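Local coordinates for enzyme subtilase SubTY from Bacillus sp. TY145 (Bacillus sp., PDB 5FFN), which probably hydrolyses peptide bonds in proteins as a calcium-binding serine endopeptidase of the subtilase family, at residues 132-137 and 263-268; 156-161 and 271-276. All blocks are in the same frame, centred on the assembly; numbering follows the deposited sequence.

Contact 1 of 2, residues 132-137 and 263-268; sequences GSKVVI and KIWSAN
The aliphatic chain of Lys134 lies across one face of the Trp265 indole. Its CB stands over the six-membered ring, 3.6 Å from the centroid of the Trp265 benzo ring and only 6° off the ring normal, which is the geometry of a CH-pi contact. From there the chain runs obliquely over the bicycle toward the pyrrole side, where Lys134 CD comes within 3.5 Å of Trp265 NE1. With CG beside the backbone N (chi1 -66°) and chi2 and chi3 both extended, the methylenes follow the ring, and the bend comes only at chi4. The rim of the indole meets different atoms: Val135 O lies in the ring plane, 3.5 Å from Trp265 CZ3, and Val136 CG2 packs near that plane at 3.8 Å from Trp265 CE3. Trp265 thus inserts its benzo edge against the strand backbone while one face is covered by Lys134. In the subtilase alpha/beta fold this joins the end of helix 250-267 to the start of strand 134-142 in the parallel part of the mixed central sheet; strand 134-137 and helix 263-267 run nearly antiparallel, at 170°, their axes 10.1 Å apart at closest approach. Helix 114-131 packs on Val135 from the other face of the sheet. The Trp265 NE1 hydrogen is used outside these segments, donated to Leu271 O, so the buried indole has its polar atom satisfied and its rotation restrained. Replacing Trp265 with an alanine would probably open a gap beneath the Lys134 methylenes and beside Val136, and leave Leu271 O without this donor. Ile29 of the adjoining strand 29-35 also touches both Lys134 and Trp265, extending the apolar surroundings along the sheet.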
loop_
_atom_site.group_PDB
_atom_site.type_symbol
_atom_site.label_atom_id
_atom_site.label_comp_id
_atom_site.label_asym_id
_atom_site.label_seq_id
_atom_site.Cartn_x
_atom_site.Cartn_y
_atom_site.Cartn_z
ATOM N N GLY A 132 -17.908 17.120 3.490
ATOM C CA GLY A 132 -17.629 17.565 2.142
ATOM C C GLY A 132 -16.143 17.563 1.781
ATOM O O GLY A 132 -15.695 18.300 0.890
ATOM N N SER A 133 -15.377 16.684 2.420
ATOM C CA SER A 133 -13.945 16.581 2.183
ATOM C C SER A 133 -13.588 15.756 0.916
ATOM O O SER A 133 -14.328 14.864 0.463
ATOM C CB SER A 133 -13.243 15.963 3.397
ATOM O OG SER A 133 -13.483 16.691 4.599
ATOM N N LYS A 134 -12.418 16.076 0.376
ATOM C CA LYS A 134 -11.802 15.299 -0.711
ATOM C C LYS A 134 -10.836 14.329 -0.027
ATOM O O LYS A 134 -9.908 14.734 0.654
ATOM C CB LYS A 134 -11.077 16.215 -1.699
ATOM C CG LYS A 134 -11.995 17.135 -2.476
ATOM C CD LYS A 134 -11.238 18.154 -3.281
ATOM C CE LYS A 134 -12.137 19.343 -3.649
ATOM N NZ LYS A 134 -13.502 18.959 -4.045
ATOM N N VAL A 135 -11.096 13.031 -0.170
ATOM C CA VAL A 135 -10.396 12.043 0.593
ATOM C C VAL A 135 -9.871 10.931 -0.318
ATOM O O VAL A 135 -10.578 10.446 -1.197
ATOM C CB VAL A 135 -11.294 11.392 1.693
ATOM C CG1 VAL A 135 -10.476 10.433 2.579
ATOM C CG2 VAL A 135 -12.026 12.479 2.528
ATOM N N VAL A 136 -8.626 10.558 -0.074
ATOM C CA VAL A 136 -8.024 9.410 -0.708
ATOM C C VAL A 136 -7.751 8.376 0.413
ATOM O O VAL A 136 -7.119 8.703 1.414
ATOM C CB VAL A 136 -6.680 9.773 -1.336
ATOM C CG1 VAL A 136 -6.055 8.534 -2.071
ATOM C CG2 VAL A 136 -6.842 10.945 -2.322
ATOM N N ILE A 137 -8.231 7.156 0.228
ATOM C CA ILE A 137 -7.933 6.060 1.126
ATOM C C ILE A 137 -6.678 5.380 0.629
ATOM O O ILE A 137 -6.575 5.043 -0.566
ATOM C CB ILE A 137 -9.054 5.033 1.154
ATOM C CG1 ILE A 137 -10.253 5.601 1.906
ATOM C CG2 ILE A 137 -8.551 3.734 1.771
ATOM C CD1 ILE A 137 -11.523 4.713 1.859
ATOM N N LYS A 263 -1.627 15.382 -4.066
ATOM C CA LYS A 263 -0.887 16.476 -4.696
ATOM C C LYS A 263 -1.617 16.988 -5.937
ATOM O O LYS A 263 -1.826 18.215 -6.071
ATOM C CB LYS A 263 0.554 16.065 -4.981
ATOM C CG LYS A 263 1.476 17.191 -5.493
ATOM C CD LYS A 263 2.835 16.631 -5.886
ATOM C CE LYS A 263 3.737 17.666 -6.526
ATOM N NZ LYS A 263 4.052 18.862 -5.655
ATOM N N ILE A 264 -2.028 16.062 -6.812
ATOM C CA ILE A 264 -2.772 16.391 -8.017
ATOM C C ILE A 264 -4.116 17.053 -7.650
ATOM O O ILE A 264 -4.479 18.124 -8.191
ATOM C CB ILE A 264 -2.974 15.136 -8.916
ATOM C CG1 ILE A 264 -1.605 14.604 -9.413
ATOM C CG2 ILE A 264 -3.925 15.402 -10.090
ATOM C CD1 ILE A 264 -1.696 13.193 -10.052
ATOM N N TRP A 265 -4.814 16.458 -6.679
ATOM C CA TRP A 265 -6.154 16.911 -6.326
ATOM C C TRP A 265 -6.141 18.340 -5.764
ATOM O O TRP A 265 -7.008 19.137 -6.074
ATOM C CB TRP A 265 -6.792 15.973 -5.313
ATOM C CG TRP A 265 -8.257 15.873 -5.433
ATOM C CD1 TRP A 265 -9.107 16.637 -6.224
ATOM C CD2 TRP A 265 -9.078 14.874 -4.829
ATOM N NE1 TRP A 265 -10.397 16.181 -6.101
ATOM C CE2 TRP A 265 -10.405 15.085 -5.277
ATOM C CE3 TRP A 265 -8.826 13.812 -3.948
ATOM C CZ2 TRP A 265 -11.468 14.279 -4.868
ATOM C CZ3 TRP A 265 -9.909 13.036 -3.530
ATOM C CH2 TRP A 265 -11.186 13.263 -4.008
ATOM N N SER A 266 -5.149 18.608 -4.922
ATOM C CA SER A 266 -4.950 19.910 -4.313
ATOM C C SER A 266 -4.714 20.974 -5.382
ATOM O O SER A 266 -5.238 22.098 -5.283
ATOM C CB SER A 266 -3.781 19.866 -3.351
ATOM O OG SER A 266 -3.561 21.172 -2.803
ATOM N N ALA A 267 -3.984 20.601 -6.437
ATOM C CA ALA A 267 -3.686 21.517 -7.532
ATOM C C ALA A 267 -4.868 21.725 -8.500
ATOM O O ALA A 267 -4.843 22.647 -9.357
ATOM C CB ALA A 267 -2.468 21.020 -8.260
ATOM N N ASN A 268 -5.894 20.877 -8.423
ATOM C CA ASN A 268 -7.133 21.133 -9.147
ATOM C C ASN A 268 -8.308 20.571 -8.389
ATOM O O ASN A 268 -8.735 19.440 -8.631
ATOM C CB ASN A 268 -7.136 20.622 -10.555
ATOM C CG ASN A 268 -8.412 21.034 -11.330
ATOM O OD1 ASN A 268 -9.300 21.698 -10.794
ATOM N ND2 ASN A 268 -8.498 20.615 -12.581
#

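Contact 2 of 2, residues 156-161 and 271-276; sequences YAYGKG and LSHSQL
Tyr158 O accepts from two donors: Gly161 N, within the Schellman motif that ends helix 148-159, and, weakly, His273 NE2, 2.9 Å from Tyr158 O with only 120° at the hydrogen. The imidazole also packs against the Tyr158 ring and Gly161. Its NE2 edge points at the Tyr158 face in an edge-to-face pair, centroids 4.4 Å apart and planes at 59°, with NE2 over the middle of the phenol ring. His273 CG lies between the backbone N and the carbonyl carbon (chi1 78°), a torsion that brings the imidazole beside Tyr158 and over Gly161. There Gly161 CA sits 3.5 Å from the His273 ring centroid, a CH-pi contact; the positive phi of this C-prime residue helps place its CA and carbonyl under the ring. A water bridges the backbones, donating to Gly161 O at 2.8 Å and accepting from His273 N at 2.9 Å, so this first-turn amide of helix 273-286 is satisfied. That helix starts with a capping box: Gln275 N donates to Ser272 OG and Ser272 N to Gln275 OE1. Two helix ends are therefore joined through one ring and one water, and the carbonyl oxygen close to NE2 probably favours a proton on that nitrogen, though the bent, weak bond gives only modest support.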
loop_
_atom_site.group_PDB
_atom_site.type_symbol
_atom_site.label_atom_id
_atom_site.label_comp_id
_atom_site.label_asym_id
_atom_site.label_seq_id
_atom_site.Cartn_x
_atom_site.Cartn_y
_atom_site.Cartn_z
ATOM N N TYR A 156 -19.014 1.074 -1.731
ATOM C CA TYR A 156 -19.752 2.084 -1.003
ATOM C C TYR A 156 -18.970 3.396 -0.977
ATOM O O TYR A 156 -19.528 4.460 -1.267
ATOM C CB TYR A 156 -20.002 1.602 0.409
ATOM C CG TYR A 156 -20.728 2.575 1.313
ATOM C CD1 TYR A 156 -22.106 2.768 1.176
ATOM C CD2 TYR A 156 -20.060 3.271 2.316
ATOM C CE1 TYR A 156 -22.780 3.607 2.031
ATOM C CE2 TYR A 156 -20.736 4.115 3.191
ATOM C CZ TYR A 156 -22.089 4.280 3.033
ATOM O OH TYR A 156 -22.764 5.092 3.917
ATOM N N ALA A 157 -17.671 3.313 -0.675
ATOM C CA ALA A 157 -16.833 4.499 -0.579
ATOM C C ALA A 157 -16.613 5.124 -1.935
ATOM O O ALA A 157 -16.634 6.361 -2.060
ATOM C CB ALA A 157 -15.522 4.151 0.085
ATOM N N TYR A 158 -16.408 4.293 -2.952
ATOM C CA TYR A 158 -16.174 4.805 -4.315
ATOM C C TYR A 158 -17.438 5.505 -4.807
ATOM O O TYR A 158 -17.368 6.526 -5.512
ATOM C CB TYR A 158 -15.784 3.690 -5.277
ATOM C CG TYR A 158 -15.144 4.174 -6.585
ATOM C CD1 TYR A 158 -13.831 4.632 -6.600
ATOM C CD2 TYR A 158 -15.863 4.201 -7.786
ATOM C CE1 TYR A 158 -13.223 5.075 -7.795
ATOM C CE2 TYR A 158 -15.265 4.651 -8.987
ATOM C CZ TYR A 158 -13.936 5.075 -8.974
ATOM O OH TYR A 158 -13.302 5.507 -10.114
ATOM N N GLY A 159 -18.590 4.976 -4.379
ATOM C CA GLY A 159 -19.890 5.530 -4.753
ATOM C C GLY A 159 -20.164 6.859 -4.092
ATOM O O GLY A 159 -21.059 7.565 -4.523
ATOM N N LYS A 160 -19.449 7.168 -3.024
ATOM C CA LYS A 160 -19.527 8.438 -2.310
ATOM C C LYS A 160 -18.320 9.383 -2.592
ATOM O O LYS A 160 -18.083 10.343 -1.839
ATOM C CB LYS A 160 -19.697 8.169 -0.813
ATOM C CG LYS A 160 -21.036 7.484 -0.459
ATOM C CD LYS A 160 -21.048 7.015 0.969
ATOM C CE LYS A 160 -22.211 7.546 1.759
ATOM N NZ LYS A 160 -22.114 8.985 1.928
ATOM N N GLY A 161 -17.624 9.159 -3.717
ATOM C CA GLY A 161 -16.586 10.072 -4.220
ATOM C C GLY A 161 -15.227 10.024 -3.546
ATOM O O GLY A 161 -14.482 11.016 -3.571
ATOM N N LEU A 271 -11.703 18.768 -9.650
ATOM C CA LEU A 271 -11.787 17.341 -10.016
ATOM C C LEU A 271 -12.616 16.511 -9.016
ATOM O O LEU A 271 -12.558 16.723 -7.780
ATOM C CB LEU A 271 -10.401 16.700 -10.065
ATOM C CG LEU A 271 -9.312 17.242 -10.965
ATOM C CD1 LEU A 271 -7.982 16.430 -10.721
ATOM C CD2 LEU A 271 -9.754 17.196 -12.414
ATOM N N SER A 272 -13.315 15.534 -9.572
ATOM C CA SER A 272 -13.895 14.454 -8.815
ATOM C C SER A 272 -12.834 13.357 -8.640
ATOM O O SER A 272 -11.775 13.332 -9.332
ATOM C CB SER A 272 -15.118 13.875 -9.550
ATOM O OG SER A 272 -14.738 13.243 -10.791
ATOM N N HIS A 273 -13.151 12.427 -7.743
ATOM C CA HIS A 273 -12.261 11.297 -7.502
ATOM C C HIS A 273 -11.993 10.472 -8.775
ATOM O O HIS A 273 -10.860 9.963 -8.983
ATOM C CB HIS A 273 -12.800 10.453 -6.349
ATOM C CG HIS A 273 -13.931 9.551 -6.712
ATOM N ND1 HIS A 273 -15.056 9.996 -7.360
ATOM C CD2 HIS A 273 -14.134 8.233 -6.460
ATOM C CE1 HIS A 273 -15.861 8.963 -7.573
ATOM N NE2 HIS A 273 -15.338 7.890 -7.003
ATOM N N SER A 274 -13.018 10.269 -9.603
ATOM C CA SER A 274 -12.824 9.460 -10.821
ATOM C C SER A 274 -12.067 10.218 -11.905
ATOM O O SER A 274 -11.293 9.622 -12.654
ATOM C CB SER A 274 -14.139 8.908 -11.358
ATOM O OG SER A 274 -14.977 9.955 -11.820
ATOM N N GLN A 275 -12.252 11.534 -11.985
ATOM C CA GLN A 275 -11.375 12.333 -12.866
ATOM C C GLN A 275 -9.896 12.276 -12.393
ATOM O O GLN A 275 -8.991 12.137 -13.211
ATOM C CB GLN A 275 -11.808 13.802 -12.916
ATOM C CG GLN A 275 -13.119 14.114 -13.659
ATOM C CD GLN A 275 -13.438 15.602 -13.525
ATOM O OE1 GLN A 275 -13.656 16.087 -12.412
ATOM N NE2 GLN A 275 -13.415 16.346 -14.653
ATOM N N LEU A 276 -9.710 12.320 -11.068
ATOM C CA LEU A 276 -8.375 12.197 -10.452
ATOM C C LEU A 276 -7.774 10.826 -10.828
ATOM O O LEU A 276 -6.610 10.727 -11.235
ATOM C CB LEU A 276 -8.471 12.403 -8.934
ATOM C CG LEU A 276 -7.187 12.151 -8.145
ATOM C CD1 LEU A 276 -6.100 13.076 -8.604
ATOM C CD2 LEU A 276 -7.470 12.305 -6.677
HETATM O O HOH W 1 -15.040 12.979 -5.557
#

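Contacts 1 and 2 lie about 10 Å apart, centre to centre, on the same side of the chain's centre. Their segments alternate along the sequence: strand 134-142 is followed by helix 148-159, and helix 250-267 by helix 273-286, each contact joining one element of the first pair to one of the second. They also touch directly. Trp265 CE3 packs on Leu276 CD2 at 3.4 Å, and Ile264 CG2 on Leu276 CD1 at 3.5 Å. Buried strand-to-helix packing in contact 1 thus passes into the surface helix-end junction of contact 2, tying the C-terminal helices to the central sheet of the subtilase fold.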